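Local structure of particle-associated glycoside hydrolase (Acinetobacter phage Fri1, 6C72) at residues A[43-55]-A[91-103]. The protein probably cleaves the capsular polysaccharide of Acinetobacter baumannii as a trimeric tailspike depolymerase, degrading the host capsule during virus entry. Residues are numbered along the deposited sequence; the frame is centred on the assembly and turned at random.
Sequences SYVAGTGFGGATY and HATQAGLRAELLE. With ZN (zinc ion), chain E; ZN (zinc ion), chain F; ZN (zinc ion), chain Q.
The loop 43-55 meets the 3-10 turn 92-95 backbone to backbone, with the CA atoms of Gly-51 and Gln-94 4.0 Å apart. The contact joins the small N-terminal sheet, which strand 54-58 enters, to the N-terminal end of the parallel beta-helix, a fold known from other phage tailspikes, in the loop between strand 89-91 and helix 110-122. The Tyr-44 ring packs one face against Gly-96, just past the 3-10 segment: Gly-96 CA sits over its centre, 3.4 Å from the centroid, a CH-pi contact, while Gln-94 O lies at the ring edge. With CG anti to the backbone N, chi1 -164° carries the ring across to Gly-96, and its hydroxyl bonds to Gly-67 O. On the Phe-50 ring, Ala-99 CB rests over one face, offset toward the rim, and the Glu-100 carboxylate meets the edge at CZ, its plane turned 56° from the ring. Thr-93 CG2 packs against Phe-50 CB. His-91 binds one zinc ion through ND1 and a second through NE2, with waters among their other ligands. A water accepts from Tyr-55 OH and donates to Gln-94 O, 2.8 Å from each. The Gln-94 amide links the two segments: OE1 accepts from His-91 N, which lies above the carbonyl plane, while NE2 donates across the contact to Gly-52 O, nearly straight (178°) and with the acceptor in the amide plane, though the modelled 2.5 Å is doubtfully short.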
ATOM      1  N   SER A  43      38.573 -29.032  16.973  1.00 58.34           N
ATOM      2  CA  SER A  43      38.677 -27.827  16.165  1.00 57.93           C
ATOM      3  C   SER A  43      39.092 -28.218  14.760  1.00 58.96           C
ATOM      4  O   SER A  43      39.410 -29.378  14.489  1.00 59.88           O
ATOM      5  CB  SER A  43      39.695 -26.841  16.739  1.00 57.23           C
ATOM      6  OG  SER A  43      39.529 -26.705  18.131  1.00 56.32           O
ATOM      7  N   TYR A  44      39.108 -27.237  13.855  1.00 46.25           N
ATOM      8  CA  TYR A  44      39.776 -27.479  12.582  1.00 45.33           C
ATOM      9  C   TYR A  44      41.290 -27.433  12.764  1.00 47.96           C
ATOM     10  O   TYR A  44      41.984 -28.421  12.519  1.00 49.01           O
ATOM     11  CB  TYR A  44      39.330 -26.471  11.531  1.00 42.89           C
ATOM     12  CG  TYR A  44      39.674 -26.891  10.116  1.00 41.54           C
ATOM     13  CD1 TYR A  44      40.963 -26.760   9.616  1.00 42.87           C
ATOM     14  CD2 TYR A  44      38.696 -27.416   9.276  1.00 39.86           C
ATOM     15  CE1 TYR A  44      41.260 -27.141   8.330  1.00 41.82           C
ATOM     16  CE2 TYR A  44      38.985 -27.790   8.003  1.00 38.14           C
ATOM     17  CZ  TYR A  44      40.259 -27.646   7.531  1.00 39.42           C
ATOM     18  OH  TYR A  44      40.533 -28.026   6.249  1.00 38.53           O
ATOM     19  N   VAL A  45      41.816 -26.294  13.211  1.00 55.76           N
ATOM     20  CA  VAL A  45      43.217 -26.173  13.611  1.00 55.02           C
ATOM     21  C   VAL A  45      43.323 -26.374  15.119  1.00 56.07           C
ATOM     22  O   VAL A  45      42.609 -25.724  15.895  1.00 56.47           O
ATOM     23  CB  VAL A  45      43.807 -24.817  13.188  1.00 54.40           C
ATOM     24  CG1 VAL A  45      45.204 -24.647  13.756  1.00 57.51           C
ATOM     25  CG2 VAL A  45      43.844 -24.724  11.674  1.00 52.91           C
ATOM     26  N   ALA A  46      44.220 -27.265  15.532  1.00 63.27           N
ATOM     27  CA  ALA A  46      44.288 -27.684  16.927  1.00 65.53           C
ATOM     28  C   ALA A  46      44.470 -26.494  17.857  1.00 67.41           C
ATOM     29  O   ALA A  46      45.309 -25.619  17.618  1.00 68.58           O
ATOM     30  CB  ALA A  46      45.428 -28.680  17.120  1.00 68.36           C
ATOM     31  N   GLY A  47      43.654 -26.460  18.911  1.00 62.72           N
ATOM     32  CA  GLY A  47      43.734 -25.466  19.963  1.00 64.90           C
ATOM     33  C   GLY A  47      43.047 -24.144  19.687  1.00 63.08           C
ATOM     34  O   GLY A  47      43.127 -23.242  20.534  1.00 65.11           O
ATOM     35  N   THR A  48      42.352 -23.994  18.548  1.00 59.56           N
ATOM     36  CA  THR A  48      41.699 -22.724  18.261  1.00 58.06           C
ATOM     37  C   THR A  48      40.267 -22.671  18.771  1.00 56.52           C
ATOM     38  O   THR A  48      39.743 -21.574  18.986  1.00 56.34           O
ATOM     39  CB  THR A  48      41.682 -22.414  16.751  1.00 55.37           C
ATOM     40  OG1 THR A  48      40.893 -23.383  16.043  1.00 52.49           O
ATOM     41  CG2 THR A  48      43.093 -22.373  16.183  1.00 57.05           C
ATOM     42  N   GLY A  49      39.613 -23.817  18.944  1.00 58.42           N
ATOM     43  CA  GLY A  49      38.226 -23.824  19.362  1.00 56.83           C
ATOM     44  C   GLY A  49      37.227 -23.521  18.268  1.00 56.28           C
ATOM     45  O   GLY A  49      36.026 -23.445  18.553  1.00 54.05           O
ATOM     46  N   PHE A  50      37.683 -23.332  17.034  1.00 49.10           N
ATOM     47  CA  PHE A  50      36.827 -23.065  15.889  1.00 45.91           C
ATOM     48  C   PHE A  50      36.946 -24.207  14.892  1.00 44.37           C
ATOM     49  O   PHE A  50      38.031 -24.775  14.716  1.00 45.63           O
ATOM     50  CB  PHE A  50      37.210 -21.748  15.215  1.00 45.61           C
ATOM     51  CG  PHE A  50      36.960 -20.546  16.068  1.00 47.07           C
ATOM     52  CD1 PHE A  50      37.917 -20.113  16.965  1.00 50.26           C
ATOM     53  CD2 PHE A  50      35.756 -19.846  15.973  1.00 45.47           C
ATOM     54  CE1 PHE A  50      37.686 -19.003  17.765  1.00 51.89           C
ATOM     55  CE2 PHE A  50      35.515 -18.732  16.769  1.00 47.04           C
ATOM     56  CZ  PHE A  50      36.486 -18.313  17.672  1.00 50.29           C
ATOM     57  N   GLY A  51      35.827 -24.548  14.248  1.00 41.87           N
ATOM     58  CA  GLY A  51      35.849 -25.435  13.103  1.00 42.83           C
ATOM     59  C   GLY A  51      35.577 -26.899  13.373  1.00 42.65           C
ATOM     60  O   GLY A  51      35.623 -27.692  12.427  1.00 43.94           O
ATOM     61  N   GLY A  52      35.309 -27.286  14.616  1.00 42.54           N
ATOM     62  CA  GLY A  52      34.974 -28.670  14.890  1.00 43.35           C
ATOM     63  C   GLY A  52      33.765 -29.124  14.094  1.00 41.09           C
ATOM     64  O   GLY A  52      32.890 -28.331  13.742  1.00 39.18           O
ATOM     65  N   ALA A  53      33.727 -30.422  13.793  1.00 41.57           N
ATOM     66  CA  ALA A  53      32.681 -30.963  12.938  1.00 39.79           C
ATOM     67  C   ALA A  53      32.555 -32.468  13.163  1.00 41.60           C
ATOM     68  O   ALA A  53      33.289 -33.071  13.956  1.00 44.17           O
ATOM     69  CB  ALA A  53      32.958 -30.634  11.471  1.00 37.52           C
ATOM     70  N   THR A  54      31.584 -33.060  12.470  1.00 57.51           N
ATOM     71  CA  THR A  54      31.292 -34.484  12.530  1.00 59.97           C
ATOM     72  C   THR A  54      31.499 -35.097  11.154  1.00 61.57           C
ATOM     73  O   THR A  54      31.076 -34.531  10.142  1.00 61.90           O
ATOM     74  CB  THR A  54      29.864 -34.729  13.016  1.00 61.79           C
ATOM     75  OG1 THR A  54      29.738 -34.232  14.350  1.00 60.52           O
ATOM     76  CG2 THR A  54      29.531 -36.207  13.011  1.00 64.89           C
ATOM     77  N   TYR A  55      32.128 -36.268  11.127  1.00 47.43           N
ATOM     78  CA  TYR A  55      32.508 -36.922   9.887  1.00 49.13           C
ATOM     79  C   TYR A  55      32.051 -38.373   9.889  1.00 52.65           C
ATOM     80  O   TYR A  55      31.855 -38.984  10.944  1.00 52.92           O
ATOM     81  CB  TYR A  55      34.023 -36.853   9.675  1.00 46.82           C
ATOM     82  CG  TYR A  55      34.569 -35.442   9.641  1.00 43.58           C
ATOM     83  CD1 TYR A  55      34.839 -34.748  10.818  1.00 41.79           C
ATOM     84  CD2 TYR A  55      34.829 -34.807   8.429  1.00 42.68           C
ATOM     85  CE1 TYR A  55      35.337 -33.455  10.790  1.00 39.61           C
ATOM     86  CE2 TYR A  55      35.339 -33.520   8.390  1.00 40.42           C
ATOM     87  CZ  TYR A  55      35.587 -32.852   9.575  1.00 39.06           C
ATOM     88  OH  TYR A  55      36.088 -31.579   9.541  1.00 37.49           O
ATOM     89  N   HIS A  91      29.449 -23.992   9.021  1.00 39.21           N
ATOM     90  CA  HIS A  91      30.355 -22.976   9.544  1.00 37.80           C
ATOM     91  C   HIS A  91      31.603 -22.947   8.668  1.00 37.05           C
ATOM     92  O   HIS A  91      32.244 -23.983   8.467  1.00 37.27           O
ATOM     93  CB  HIS A  91      30.712 -23.264  11.002  1.00 37.66           C
ATOM     94  CG  HIS A  91      29.560 -23.102  11.943  1.00 38.20           C
ATOM     95  ND1 HIS A  91      29.481 -22.069  12.855  1.00 38.57           N
ATOM     96  CD2 HIS A  91      28.430 -23.832  12.107  1.00 39.16           C
ATOM     97  CE1 HIS A  91      28.350 -22.166  13.533  1.00 39.90           C
ATOM     98  NE2 HIS A  91      27.692 -23.224  13.095  1.00 39.31           N
ATOM     99  N   ALA A  92      31.928 -21.779   8.112  1.00 38.95           N
ATOM    100  CA  ALA A  92      33.094 -21.679   7.244  1.00 38.64           C
ATOM    101  C   ALA A  92      34.368 -22.108   7.967  1.00 38.24           C
ATOM    102  O   ALA A  92      35.314 -22.592   7.327  1.00 38.39           O
ATOM    103  CB  ALA A  92      33.230 -20.262   6.702  1.00 38.83           C
ATOM    104  N   THR A  93      34.418 -21.948   9.295  1.00 33.58           N
ATOM    105  CA  THR A  93      35.568 -22.461  10.032  1.00 35.35           C
ATOM    106  C   THR A  93      35.744 -23.964   9.833  1.00 34.06           C
ATOM    107  O   THR A  93      36.866 -24.478   9.953  1.00 35.00           O
ATOM    108  CB  THR A  93      35.429 -22.145  11.518  1.00 38.16           C
ATOM    109  OG1 THR A  93      34.161 -22.618  11.984  1.00 37.59           O
ATOM    110  CG2 THR A  93      35.571 -20.645  11.783  1.00 40.39           C
ATOM    111  N   GLN A  94      34.669 -24.685   9.525  1.00 32.43           N
ATOM    112  CA  GLN A  94      34.781 -26.120   9.290  1.00 33.44           C
ATOM    113  C   GLN A  94      35.383 -26.451   7.927  1.00 33.96           C
ATOM    114  O   GLN A  94      35.534 -27.639   7.605  1.00 35.30           O
ATOM    115  CB  GLN A  94      33.406 -26.784   9.451  1.00 34.75           C
ATOM    116  CG  GLN A  94      32.836 -26.630  10.868  1.00 34.58           C
ATOM    117  CD  GLN A  94      31.383 -27.070  10.991  1.00 35.87           C
ATOM    118  OE1 GLN A  94      30.552 -26.772  10.130  1.00 36.44           O
ATOM    119  NE2 GLN A  94      31.070 -27.776  12.065  1.00 36.56           N
ATOM    120  N   ALA A  95      35.717 -25.440   7.119  1.00 38.78           N
ATOM    121  CA  ALA A  95      36.532 -25.613   5.923  1.00 39.63           C
ATOM    122  C   ALA A  95      37.926 -25.033   6.092  1.00 39.33           C
ATOM    123  O   ALA A  95      38.679 -24.952   5.119  1.00 40.49           O
ATOM    124  CB  ALA A  95      35.859 -24.976   4.710  1.00 40.13           C
ATOM    125  N   GLY A  96      38.283 -24.613   7.298  1.00 37.19           N
ATOM    126  CA  GLY A  96      39.599 -24.087   7.567  1.00 38.38           C
ATOM    127  C   GLY A  96      39.686 -22.581   7.642  1.00 37.32           C
ATOM    128  O   GLY A  96      40.783 -22.060   7.848  1.00 38.35           O
ATOM    129  N   LEU A  97      38.578 -21.864   7.484  1.00 38.94           N
ATOM    130  CA  LEU A  97      38.632 -20.409   7.556  1.00 38.36           C
ATOM    131  C   LEU A  97      39.126 -19.963   8.933  1.00 38.97           C
ATOM    132  O   LEU A  97      38.687 -20.484   9.961  1.00 39.99           O
ATOM    133  CB  LEU A  97      37.254 -19.825   7.258  1.00 38.05           C
ATOM    134  CG  LEU A  97      37.219 -18.310   7.073  1.00 37.31           C
ATOM    135  CD1 LEU A  97      36.663 -17.986   5.692  1.00 36.47           C
ATOM    136  CD2 LEU A  97      36.383 -17.671   8.151  1.00 37.87           C
ATOM    137  N   ARG A  98      40.065 -19.020   8.956  1.00 50.51           N
ATOM    138  CA  ARG A  98      40.636 -18.571  10.217  1.00 51.10           C
ATOM    139  C   ARG A  98      39.744 -17.506  10.842  1.00 51.39           C
ATOM    140  O   ARG A  98      39.445 -16.490  10.208  1.00 50.75           O
ATOM    141  CB  ARG A  98      42.054 -18.028  10.007  1.00 50.86           C
ATOM    142  CG  ARG A  98      43.146 -19.093   9.806  1.00 51.01           C
ATOM    143  CD  ARG A  98      44.533 -18.463   9.539  1.00 51.12           C
ATOM    144  NE  ARG A  98      45.040 -17.703  10.689  1.00 51.10           N
ATOM    145  CZ  ARG A  98      46.221 -17.079  10.735  1.00 51.27           C
ATOM    146  NH1 ARG A  98      47.043 -17.115   9.686  1.00 51.56           N
ATOM    147  NH2 ARG A  98      46.585 -16.430  11.842  1.00 51.30           N
ATOM    148  N   ALA A  99      39.334 -17.730  12.090  1.00 34.98           N
ATOM    149  CA  ALA A  99      38.372 -16.864  12.767  1.00 33.80           C
ATOM    150  C   ALA A  99      39.056 -15.758  13.572  1.00 34.12           C
ATOM    151  O   ALA A  99      40.264 -15.788  13.829  1.00 35.49           O
ATOM    152  CB  ALA A  99      37.471 -17.677  13.695  1.00 34.10           C
ATOM    153  N   GLU A 100      38.251 -14.769  13.962  1.00 35.68           N
ATOM    154  CA  GLU A 100      38.648 -13.695  14.880  1.00 36.21           C
ATOM    155  C   GLU A 100      39.940 -12.999  14.465  1.00 35.50           C
ATOM    156  O   GLU A 100      40.698 -12.519  15.305  1.00 35.97           O
ATOM    157  CB  GLU A 100      38.772 -14.213  16.308  1.00 37.07           C
ATOM    158  CG  GLU A 100      37.558 -14.967  16.763  1.00 38.08           C
ATOM    159  CD  GLU A 100      37.027 -14.438  18.075  1.00 39.18           C
ATOM    160  OE1 GLU A 100      36.375 -13.365  18.062  1.00 39.54           O
ATOM    161  OE2 GLU A 100      37.279 -15.085  19.124  1.00 39.51           O
ATOM    162  N   LEU A 101      40.204 -12.929  13.168  1.00 33.32           N
ATOM    163  CA  LEU A 101      41.370 -12.209  12.687  1.00 33.98           C
ATOM    164  C   LEU A 101      41.122 -10.705  12.756  1.00 32.95           C
ATOM    165  O   LEU A 101      39.986 -10.239  12.681  1.00 32.16           O
ATOM    166  CB  LEU A 101      41.695 -12.654  11.261  1.00 34.17           C
ATOM    167  CG  LEU A 101      42.249 -14.084  11.174  1.00 35.62           C
ATOM    168  CD1 LEU A 101      42.580 -14.489   9.742  1.00 35.98           C
ATOM    169  CD2 LEU A 101      43.492 -14.233  12.065  1.00 37.61           C
ATOM    170  N   LEU A 102      42.195  -9.945  12.930  1.00 40.68           N
ATOM    171  CA  LEU A 102      42.107  -8.493  12.893  1.00 40.96           C
ATOM    172  C   LEU A 102      42.235  -7.989  11.457  1.00 40.29           C
ATOM    173  O   LEU A 102      42.662  -8.712  10.555  1.00 39.82           O
ATOM    174  CB  LEU A 102      43.171  -7.866  13.791  1.00 42.00           C
ATOM    175  CG  LEU A 102      43.082  -8.386  15.224  1.00 42.64           C
ATOM    176  CD1 LEU A 102      44.275  -7.938  16.065  1.00 43.32           C
ATOM    177  CD2 LEU A 102      41.758  -7.942  15.841  1.00 43.04           C
ATOM    178  N   GLU A 103      41.871  -6.719  11.253  1.00 34.32           N
ATOM    179  CA  GLU A 103      41.985  -6.142   9.916  1.00 34.14           C
ATOM    180  C   GLU A 103      43.422  -6.186   9.407  1.00 34.86           C
ATOM    181  O   GLU A 103      43.647  -6.245   8.192  1.00 34.84           O
ATOM    182  CB  GLU A 103      41.468  -4.699   9.902  1.00 34.62           C
ATOM    183  CG  GLU A 103      41.379  -4.107   8.496  1.00 34.79           C
ATOM    184  CD  GLU A 103      40.634  -2.786   8.433  1.00 35.32           C
ATOM    185  OE1 GLU A 103      40.602  -2.062   9.443  1.00 35.94           O
ATOM    186  OE2 GLU A 103      40.050  -2.481   7.378  1.00 35.27           O
TER
HETATM  187 ZN    ZN E 802      31.350 -20.646  13.256  1.00 76.53          ZN
HETATM  188 ZN    ZN F 803      25.885 -23.302  14.027  1.00 66.49          ZN
HETATM  189 ZN    ZN Q 814      39.573  -0.486   8.260  1.00 59.49          ZN
HETATM  190  O   HOH W   1      36.301 -30.241   7.138  1.00 35.30           O
HETATM  191  O   HOH W   2      32.139 -20.155  10.839  1.00 18.23           O
HETATM  192  O   HOH W   3      26.270 -24.029  15.730  1.00 31.53           O
HETATM  193  O   HOH W   4      24.690 -21.183  13.618  1.00 25.78           O
HETATM  194  O   HOH W   5      38.386   0.144   6.781  1.00 31.58           O